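Long-range contacts in cytochrome P450 (CYP102L1) (Mycobacterium phage Adler, PDB 6N6Q), which binds a haem as a virus-encoded cytochrome P450 and probably activates oxygen to oxidise an organic substrate: residues His110-Thr118 / Met247-Ala255; Ile224-Ile232 / Asn265-Leu273. All coordinates share one frame; numbering follows the deposited sequence.

Interaction 1: His110-Thr118 / Met247-Ala255; sequences HEILTPAFT and MLDIMLTAA. With HEM (protoporphyrin IX containing Fe), chain E.
Ile112 and Ile250 meet where two short helical elements of the cytochrome P450 fold lie against each other: the end of helix 104-113, the C helix that runs by the haem, and helix 247-253, which by its place in the chain is the H helix. The contact buries 441 Å² and is made mostly of aliphatic side chains, some of which also lie against backbone carbonyls; the two segments share no hydrogen bond.

Two methyls abut carbonyl oxygens: Ile250 CG2 lies 3.4 Å from Ile112 O, and Ile112 CD1 lies 3.7 Å from Ala254 O.

Among the aliphatic pairs, Ile112 CG2 meets Ala254 CB at 4.1 Å. Ile250 has CG1 anti to the carbonyl carbon and an extended chi2 of -177°, which carries CD1 along to Ala116 CB (3.7 Å). Leu113 CD2 packs on Met251 CG at 3.7 Å, and both methyls of Leu113 lie beside Met251 SD. Both side chains also touch helix 265-296, Leu113 through Phe275 and Met251 through Ile268 and Gln271.

A sulfur-aromatic contact closes the haem-facing end. Met247 is straight beyond CG (chi3 -174°) and runs at about a right angle to Phe117, placing Met247 SD 4.6 Å from the ring centroid. The sulfur is 44° off the ring normal, an oblique Met-aromatic contact. Phe275 packs edge-to-face with the same aromatic ring.

The ring belongs to the haem pocket. Phe117 CE1 lies 3.8 Å from Met247 CE and 3.5 Å from HEM CBC, the end carbon of one of the two vinyl groups.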
loop_
_atom_site.group_PDB
_atom_site.type_symbol
_atom_site.label_atom_id
_atom_site.label_comp_id
_atom_site.label_asym_id
_atom_site.label_seq_id
_atom_site.Cartn_x
_atom_site.Cartn_y
_atom_site.Cartn_z
ATOM N N HIS A 110 -2.852 16.903 -6.807
ATOM C CA HIS A 110 -3.108 15.827 -7.760
ATOM C C HIS A 110 -2.680 16.215 -9.170
ATOM O O HIS A 110 -2.112 15.394 -9.897
ATOM C CB HIS A 110 -4.586 15.440 -7.738
ATOM C CG HIS A 110 -4.941 14.366 -8.716
ATOM N ND1 HIS A 110 -4.508 13.063 -8.581
ATOM C CD2 HIS A 110 -5.681 14.400 -9.850
ATOM C CE1 HIS A 110 -4.970 12.341 -9.586
ATOM N NE2 HIS A 110 -5.685 13.129 -10.371
ATOM N N GLU A 111 -2.941 17.458 -9.578
ATOM C CA GLU A 111 -2.526 17.902 -10.902
ATOM C C GLU A 111 -1.056 18.303 -10.957
ATOM O O GLU A 111 -0.539 18.549 -12.051
ATOM C CB GLU A 111 -3.395 19.076 -11.370
ATOM C CG GLU A 111 -4.904 18.882 -11.195
ATOM C CD GLU A 111 -5.525 17.902 -12.184
ATOM O OE1 GLU A 111 -4.949 16.818 -12.420
ATOM O OE2 GLU A 111 -6.606 18.218 -12.725
ATOM N N ILE A 112 -0.378 18.370 -9.816
ATOM C CA ILE A 112 1.039 18.705 -9.766
ATOM C C ILE A 112 1.908 17.455 -9.719
ATOM O O ILE A 112 2.957 17.400 -10.362
ATOM C CB ILE A 112 1.321 19.627 -8.559
ATOM C CG1 ILE A 112 0.785 21.034 -8.819
ATOM C CG2 ILE A 112 2.811 19.674 -8.241
ATOM C CD1 ILE A 112 0.815 21.930 -7.598
ATOM N N LEU A 113 1.477 16.437 -8.977
ATOM C CA LEU A 113 2.280 15.244 -8.758
ATOM C C LEU A 113 1.983 14.117 -9.738
ATOM O O LEU A 113 2.720 13.126 -9.748
ATOM C CB LEU A 113 2.085 14.743 -7.325
ATOM C CG LEU A 113 2.801 15.578 -6.263
ATOM C CD1 LEU A 113 2.160 15.401 -4.896
ATOM C CD2 LEU A 113 4.276 15.203 -6.219
ATOM N N THR A 114 0.936 14.237 -10.555
ATOM C CA THR A 114 0.670 13.205 -11.556
ATOM C C THR A 114 1.837 12.975 -12.515
ATOM O O THR A 114 2.149 11.800 -12.778
ATOM C CB THR A 114 -0.613 13.532 -12.336
ATOM O OG1 THR A 114 -0.813 14.951 -12.374
ATOM C CG2 THR A 114 -1.819 12.860 -11.699
ATOM N N PRO A 115 2.512 13.994 -13.060
ATOM C CA PRO A 115 3.660 13.707 -13.937
ATOM C C PRO A 115 4.810 13.021 -13.224
ATOM O O PRO A 115 5.669 12.433 -13.894
ATOM C CB PRO A 115 4.073 15.094 -14.453
ATOM C CG PRO A 115 2.874 15.955 -14.251
ATOM C CD PRO A 115 2.235 15.443 -13.003
ATOM N N ALA A 116 4.858 13.074 -11.895
ATOM C CA ALA A 116 5.919 12.440 -11.126
ATOM C C ALA A 116 5.654 10.967 -10.851
ATOM O O ALA A 116 6.478 10.315 -10.202
ATOM C CB ALA A 116 6.122 13.180 -9.800
ATOM N N PHE A 117 4.527 10.429 -11.324
ATOM C CA PHE A 117 4.153 9.048 -11.051
ATOM C C PHE A 117 3.806 8.269 -12.313
ATOM O O PHE A 117 3.271 7.160 -12.210
ATOM C CB PHE A 117 2.975 8.997 -10.073
ATOM C CG PHE A 117 3.360 9.260 -8.648
ATOM C CD1 PHE A 117 3.743 8.218 -7.819
ATOM C CD2 PHE A 117 3.339 10.546 -8.135
ATOM C CE1 PHE A 117 4.099 8.454 -6.507
ATOM C CE2 PHE A 117 3.694 10.789 -6.823
ATOM C CZ PHE A 117 4.074 9.741 -6.007
ATOM N N THR A 118 4.090 8.813 -13.491
ATOM C CA THR A 118 3.798 8.119 -14.732
ATOM C C THR A 118 4.880 7.083 -15.035
ATOM O O THR A 118 5.888 6.969 -14.334
ATOM C CB THR A 118 3.682 9.109 -15.888
ATOM O OG1 THR A 118 4.940 9.772 -16.079
ATOM C CG2 THR A 118 2.609 10.144 -15.593
ATOM N N MET A 247 10.286 13.848 -7.029
ATOM C CA MET A 247 8.998 14.231 -6.456
ATOM C C MET A 247 9.107 15.520 -5.653
ATOM O O MET A 247 8.233 16.389 -5.741
ATOM C CB MET A 247 8.457 13.102 -5.580
ATOM C CG MET A 247 8.298 11.780 -6.305
ATOM S SD MET A 247 7.692 10.477 -5.221
ATOM C CE MET A 247 7.809 9.059 -6.309
ATOM N N LEU A 248 10.172 15.661 -4.861
ATOM C CA LEU A 248 10.350 16.876 -4.075
ATOM C C LEU A 248 10.622 18.078 -4.971
ATOM O O LEU A 248 10.141 19.184 -4.699
ATOM C CB LEU A 248 11.481 16.680 -3.065
ATOM C CG LEU A 248 11.871 17.875 -2.193
ATOM C CD1 LEU A 248 10.649 18.462 -1.503
ATOM C CD2 LEU A 248 12.911 17.455 -1.169
ATOM N N ASP A 249 11.386 17.879 -6.050
ATOM C CA ASP A 249 11.680 18.980 -6.962
ATOM C C ASP A 249 10.411 19.517 -7.610
ATOM O O ASP A 249 10.217 20.735 -7.694
ATOM C CB ASP A 249 12.671 18.528 -8.032
ATOM C CG ASP A 249 14.084 18.389 -7.503
ATOM O OD1 ASP A 249 14.488 19.212 -6.653
ATOM O OD2 ASP A 249 14.795 17.459 -7.939
ATOM N N ILE A 250 9.533 18.625 -8.070
ATOM C CA ILE A 250 8.309 19.068 -8.731
ATOM C C ILE A 250 7.402 19.802 -7.750
ATOM O O ILE A 250 6.730 20.774 -8.118
ATOM C CB ILE A 250 7.598 17.874 -9.392
ATOM C CG1 ILE A 250 8.484 17.273 -10.484
ATOM C CG2 ILE A 250 6.260 18.299 -9.980
ATOM C CD1 ILE A 250 7.836 16.129 -11.243
ATOM N N MET A 251 7.372 19.363 -6.488
ATOM C CA MET A 251 6.559 20.059 -5.496
ATOM C C MET A 251 7.099 21.454 -5.205
ATOM O O MET A 251 6.332 22.348 -4.827
ATOM C CB MET A 251 6.470 19.239 -4.207
ATOM C CG MET A 251 5.505 18.063 -4.297
ATOM S SD MET A 251 5.250 17.208 -2.728
ATOM C CE MET A 251 6.909 16.635 -2.375
ATOM N N LEU A 252 8.403 21.661 -5.379
ATOM C CA LEU A 252 9.013 22.969 -5.191
ATOM C C LEU A 252 9.077 23.785 -6.475
ATOM O O LEU A 252 9.473 24.954 -6.425
ATOM C CB LEU A 252 10.427 22.818 -4.620
ATOM C CG LEU A 252 10.556 22.281 -3.195
ATOM C CD1 LEU A 252 11.991 21.877 -2.905
ATOM C CD2 LEU A 252 10.081 23.320 -2.189
ATOM N N THR A 253 8.695 23.208 -7.613
ATOM C CA THR A 253 8.824 23.867 -8.906
ATOM C C THR A 253 7.488 24.079 -9.603
ATOM O O THR A 253 7.183 25.204 -10.016
ATOM C CB THR A 253 9.758 23.053 -9.819
ATOM O OG1 THR A 253 11.071 23.005 -9.246
ATOM C CG2 THR A 253 9.832 23.673 -11.208
ATOM N N ALA A 254 6.680 23.031 -9.742
ATOM C CA ALA A 254 5.482 23.097 -10.568
ATOM C C ALA A 254 4.331 23.758 -9.819
ATOM O O ALA A 254 4.010 23.379 -8.689
ATOM C CB ALA A 254 5.076 21.696 -11.025
ATOM N N ALA A 255 3.709 24.743 -10.459
ATOM C CA ALA A 255 2.507 25.382 -9.947
ATOM C C ALA A 255 1.276 24.748 -10.581
ATOM O O ALA A 255 1.333 24.213 -11.691
ATOM C CB ALA A 255 2.522 26.887 -10.224
HETATM C CHA HEM E . -4.441 5.675 -2.919
HETATM C CHB HEM E . -3.543 0.909 -2.607
HETATM C CHC HEM E . 1.212 1.772 -3.167
HETATM C CHD HEM E . 0.351 6.534 -2.721
HETATM C C1A HEM E . -4.633 4.311 -2.813
HETATM C C2A HEM E . -5.902 3.613 -2.718
HETATM C C3A HEM E . -5.652 2.305 -2.632
HETATM C C4A HEM E . -4.216 2.113 -2.670
HETATM C CMA HEM E . -6.716 1.195 -2.511
HETATM C CAA HEM E . -7.306 4.255 -2.708
HETATM C CBA HEM E . -7.652 4.641 -1.273
HETATM C CGA HEM E . -9.082 5.107 -1.175
HETATM O O1A HEM E . -9.826 5.009 -2.186
HETATM O O2A HEM E . -9.480 5.578 -0.079
HETATM C C1B HEM E . -2.186 0.722 -2.791
HETATM C C2B HEM E . -1.517 -0.554 -2.946
HETATM C C3B HEM E . -0.198 -0.321 -3.102
HETATM C C4B HEM E . 0.002 1.116 -3.047
HETATM C CMB HEM E . -2.265 -1.908 -2.926
HETATM C CAB HEM E . 0.974 -1.317 -3.304
HETATM C CBB HEM E . 0.857 -2.650 -3.331
HETATM C C1C HEM E . 1.410 3.138 -3.126
HETATM C C2C HEM E . 2.662 3.838 -3.328
HETATM C C3C HEM E . 2.442 5.148 -3.207
HETATM C C4C HEM E . 1.025 5.342 -2.922
HETATM C CMC HEM E . 4.033 3.193 -3.628
HETATM C CAC HEM E . 3.558 6.211 -3.359
HETATM C CBC HEM E . 3.328 7.525 -3.270
HETATM C C1D HEM E . -1.017 6.726 -2.745
HETATM C C2D HEM E . -1.711 7.999 -2.668
HETATM C C3D HEM E . -3.027 7.763 -2.724
HETATM C C4D HEM E . -3.227 6.331 -2.839
HETATM C CMD HEM E . -1.043 9.387 -2.541
HETATM C CAD HEM E . -4.147 8.829 -2.676
HETATM C CBD HEM E . -4.387 9.396 -4.072
HETATM C CGD HEM E . -5.543 10.366 -4.045
HETATM O O1D HEM E . -5.542 11.323 -4.864
HETATM O O2D HEM E . -6.463 10.190 -3.204
HETATM N NA HEM E . -3.630 3.360 -2.777
HETATM N NB HEM E . -1.229 1.715 -2.858
HETATM N NC HEM E . 0.439 4.089 -2.882
HETATM N ND HEM E . -1.977 5.734 -2.849
HETATM FE FE HEM E . -1.582 3.718 -2.699
#

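Interaction 2: Ile224-Ile232 / Asn265-Leu273; sequences IRAEVDKII and NNNIGNQIL
Arg225 NH1 is gripped from two quarters: it donates to the backbone Asn266 O at 3.0 Å, and water 1 accepts from it at 2.6 Å. That carbonyl oxygen is met on a lone pair and also takes the helical bond from Asn270 N. The arginine gets there by folding at chi2 and chi3, which brings Arg225 NH2 to Asn270 OD1 (3.0 Å, N-H...O angle 157°) close to the guanidinium plane; Asn270 ND2 is held in turn by Asp94. Asn266 OD1 sits 3.1 Å above the centre of one guanidinium face, the two planes only 17° apart, where the angle is too poor for a hydrogen bond.

Water 1 donates to Asp229 OD1 and to Asn265 O, tying a second polar pair to the first. Asp229 OD1 also accepts a hydrogen bond from Asn265 ND2 at 2.8 Å, from above the carboxylate plane.

Beneath this polar side the packing is largely apolar. Ile232 is a knob among Ile268, Gly269, Ile272 and Asn265, which adds one polar wall; Ile232 CD1 lies 3.6 Å from Ile268 CG2. The lack of a side chain at Gly269 makes room chiefly for Arg225 NH1, 3.9 Å from Gly269 CA, and also for Val228 CG2. Ile224 CG2 fits against both methyls of Leu273.

The axes of segments 224-232 and 265-273 pass 9.5 Å apart, their N-to-C directions 102° apart, a near-perpendicular crossing characteristic of the G helix over the first turns of the long distal-side helix in the cytochrome P450 fold.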
loop_
_atom_site.group_PDB
_atom_site.type_symbol
_atom_site.label_atom_id
_atom_site.label_comp_id
_atom_site.label_asym_id
_atom_site.label_seq_id
_atom_site.Cartn_x
_atom_site.Cartn_y
_atom_site.Cartn_z
ATOM N N ILE A 224 8.583 15.612 13.821
ATOM C CA ILE A 224 8.288 15.157 12.465
ATOM C C ILE A 224 8.209 16.342 11.510
ATOM O O ILE A 224 8.780 16.316 10.413
ATOM C CB ILE A 224 6.988 14.333 12.451
ATOM C CG1 ILE A 224 7.199 12.990 13.153
ATOM C CG2 ILE A 224 6.500 14.130 11.029
ATOM C CD1 ILE A 224 5.917 12.217 13.372
ATOM N N ARG A 225 7.499 17.400 11.914
ATOM C CA ARG A 225 7.378 18.585 11.069
ATOM C C ARG A 225 8.729 19.260 10.860
ATOM O O ARG A 225 9.007 19.789 9.777
ATOM C CB ARG A 225 6.380 19.566 11.687
ATOM C CG ARG A 225 6.255 20.894 10.949
ATOM C CD ARG A 225 5.654 20.698 9.569
ATOM N NE ARG A 225 4.393 19.963 9.631
ATOM C CZ ARG A 225 3.646 19.666 8.573
ATOM N NH1 ARG A 225 4.027 20.043 7.360
ATOM N NH2 ARG A 225 2.515 18.992 8.730
ATOM N N ALA A 226 9.583 19.255 11.887
ATOM C CA ALA A 226 10.887 19.894 11.757
ATOM C C ALA A 226 11.800 19.122 10.814
ATOM O O ALA A 226 12.592 19.730 10.086
ATOM C CB ALA A 226 11.543 20.041 13.129
ATOM N N GLU A 227 11.703 17.792 10.805
ATOM C CA GLU A 227 12.566 17.001 9.938
ATOM C C GLU A 227 12.165 17.141 8.475
ATOM O O GLU A 227 13.031 17.231 7.597
ATOM C CB GLU A 227 12.545 15.535 10.364
ATOM C CG GLU A 227 13.415 14.630 9.509
ATOM C CD GLU A 227 14.439 13.864 10.324
ATOM O OE1 GLU A 227 14.709 14.272 11.475
ATOM O OE2 GLU A 227 14.970 12.852 9.813
ATOM N N VAL A 228 10.859 17.161 8.187
ATOM C CA VAL A 228 10.432 17.311 6.799
ATOM C C VAL A 228 10.686 18.732 6.311
ATOM O O VAL A 228 10.966 18.944 5.125
ATOM C CB VAL A 228 8.956 16.905 6.622
ATOM C CG1 VAL A 228 8.781 15.413 6.862
ATOM C CG2 VAL A 228 8.055 17.703 7.548
ATOM N N ASP A 229 10.603 19.723 7.201
ATOM C CA ASP A 229 10.969 21.083 6.819
ATOM C C ASP A 229 12.447 21.170 6.464
ATOM O O ASP A 229 12.827 21.876 5.522
ATOM C CB ASP A 229 10.632 22.063 7.944
ATOM C CG ASP A 229 9.146 22.345 8.051
ATOM O OD1 ASP A 229 8.436 22.214 7.031
ATOM O OD2 ASP A 229 8.688 22.706 9.156
ATOM N N LYS A 230 13.296 20.458 7.209
ATOM C CA LYS A 230 14.722 20.459 6.902
ATOM C C LYS A 230 14.991 19.816 5.546
ATOM O O LYS A 230 15.858 20.279 4.796
ATOM C CB LYS A 230 15.499 19.742 8.007
ATOM C CG LYS A 230 17.009 19.905 7.903
ATOM C CD LYS A 230 17.708 19.495 9.193
ATOM C CE LYS A 230 19.198 19.807 9.136
ATOM N NZ LYS A 230 19.880 19.535 10.433
ATOM N N ILE A 231 14.254 18.756 5.212
ATOM C CA ILE A 231 14.391 18.141 3.894
ATOM C C ILE A 231 13.963 19.119 2.807
ATOM O O ILE A 231 14.551 19.161 1.718
ATOM C CB ILE A 231 13.586 16.829 3.836
ATOM C CG1 ILE A 231 14.121 15.836 4.869
ATOM C CG2 ILE A 231 13.632 16.226 2.441
ATOM C CD1 ILE A 231 13.361 14.530 4.919
ATOM N N ILE A 232 12.945 19.934 3.089
ATOM C CA ILE A 232 12.489 20.922 2.117
ATOM C C ILE A 232 13.500 22.055 1.987
ATOM O O ILE A 232 13.824 22.490 0.876
ATOM C CB ILE A 232 11.095 21.446 2.507
ATOM C CG1 ILE A 232 10.060 20.321 2.428
ATOM C CG2 ILE A 232 10.690 22.611 1.617
ATOM C CD1 ILE A 232 8.744 20.654 3.093
ATOM N N ASN A 265 4.416 25.205 1.993
ATOM C CA ASN A 265 5.408 24.403 2.704
ATOM C C ASN A 265 4.750 23.342 3.576
ATOM O O ASN A 265 5.210 22.195 3.622
ATOM C CB ASN A 265 6.304 25.308 3.547
ATOM C CG ASN A 265 7.419 24.545 4.232
ATOM O OD1 ASN A 265 8.424 24.200 3.608
ATOM N ND2 ASN A 265 7.252 24.281 5.525
ATOM N N ASN A 266 3.670 23.703 4.275
ATOM C CA ASN A 266 3.011 22.748 5.160
ATOM C C ASN A 266 2.434 21.575 4.378
ATOM O O ASN A 266 2.479 20.429 4.840
ATOM C CB ASN A 266 1.915 23.448 5.965
ATOM C CG ASN A 266 1.289 22.541 7.008
ATOM O OD1 ASN A 266 1.847 22.341 8.087
ATOM N ND2 ASN A 266 0.123 21.990 6.692
ATOM N N ASN A 267 1.894 21.838 3.186
ATOM C CA ASN A 267 1.302 20.762 2.399
ATOM C C ASN A 267 2.374 19.865 1.791
ATOM O O ASN A 267 2.180 18.649 1.679
ATOM C CB ASN A 267 0.400 21.341 1.310
ATOM C CG ASN A 267 -0.395 20.274 0.590
ATOM O OD1 ASN A 267 0.046 19.731 -0.423
ATOM N ND2 ASN A 267 -1.576 19.964 1.111
ATOM N N ILE A 268 3.506 20.447 1.384
ATOM C CA ILE A 268 4.612 19.643 0.868
ATOM C C ILE A 268 5.078 18.651 1.926
ATOM O O ILE A 268 5.302 17.469 1.641
ATOM C CB ILE A 268 5.766 20.549 0.397
ATOM C CG1 ILE A 268 5.330 21.393 -0.801
ATOM C CG2 ILE A 268 6.990 19.717 0.040
ATOM C CD1 ILE A 268 6.402 22.337 -1.300
ATOM N N GLY A 269 5.222 19.120 3.168
ATOM C CA GLY A 269 5.549 18.218 4.257
ATOM C C GLY A 269 4.505 17.142 4.468
ATOM O O GLY A 269 4.827 16.037 4.911
ATOM N N ASN A 270 3.242 17.442 4.149
ATOM C CA ASN A 270 2.193 16.434 4.259
ATOM C C ASN A 270 2.318 15.384 3.163
ATOM O O ASN A 270 2.088 14.195 3.408
ATOM C CB ASN A 270 0.816 17.094 4.215
ATOM C CG ASN A 270 0.490 17.848 5.488
ATOM O OD1 ASN A 270 1.098 17.616 6.532
ATOM N ND2 ASN A 270 -0.481 18.751 5.409
ATOM N N GLN A 271 2.679 15.802 1.947
ATOM C CA GLN A 271 2.832 14.840 0.860
ATOM C C GLN A 271 3.987 13.884 1.128
ATOM O O GLN A 271 3.879 12.683 0.856
ATOM C CB GLN A 271 3.037 15.569 -0.468
ATOM C CG GLN A 271 1.999 16.637 -0.786
ATOM C CD GLN A 271 0.599 16.082 -0.968
ATOM O OE1 GLN A 271 0.399 14.869 -1.057
ATOM N NE2 GLN A 271 -0.383 16.974 -1.023
ATOM N N ILE A 272 5.096 14.399 1.663
ATOM C CA ILE A 272 6.220 13.538 2.026
ATOM C C ILE A 272 5.780 12.502 3.052
ATOM O O ILE A 272 6.065 11.306 2.916
ATOM C CB ILE A 272 7.397 14.383 2.545
ATOM C CG1 ILE A 272 7.977 15.242 1.419
ATOM C CG2 ILE A 272 8.466 13.490 3.159
ATOM C CD1 ILE A 272 9.036 16.221 1.881
ATOM N N LEU A 273 5.074 12.949 4.095
ATOM C CA LEU A 273 4.535 12.015 5.077
ATOM C C LEU A 273 3.546 11.054 4.434
ATOM O O LEU A 273 3.492 9.873 4.793
ATOM C CB LEU A 273 3.868 12.775 6.223
ATOM C CG LEU A 273 4.776 13.508 7.209
ATOM C CD1 LEU A 273 3.942 14.152 8.305
ATOM C CD2 LEU A 273 5.800 12.553 7.800
HETATM O O HOH W 1 6.228 20.933 6.204
#

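How the interactions relate
The segments of interactions 1 and 2 alternate along the chain, and helix 247-253 falls between the two helices that cross in interaction 2. The contact centres are 15 Å apart, yet the sites touch directly. Met251 SD lies 3.6 Å from Gln271 CB, Met251 O lies 3.5 Å from Ile268 CD1, and Leu248 CD2 reaches to 3.7 Å from Ile231 O, so helix 247-253 packs on both helices of interaction 2. The haem relates to them unequally: interaction 1 touches it through Phe117, whereas in interaction 2 the side chain of Ile272 remains about 10 Å away. Helix 265-296 serves both, carrying Gly269 of interaction 2 and, further along, the phenylalanine that packs on the haem-touching end of interaction 1.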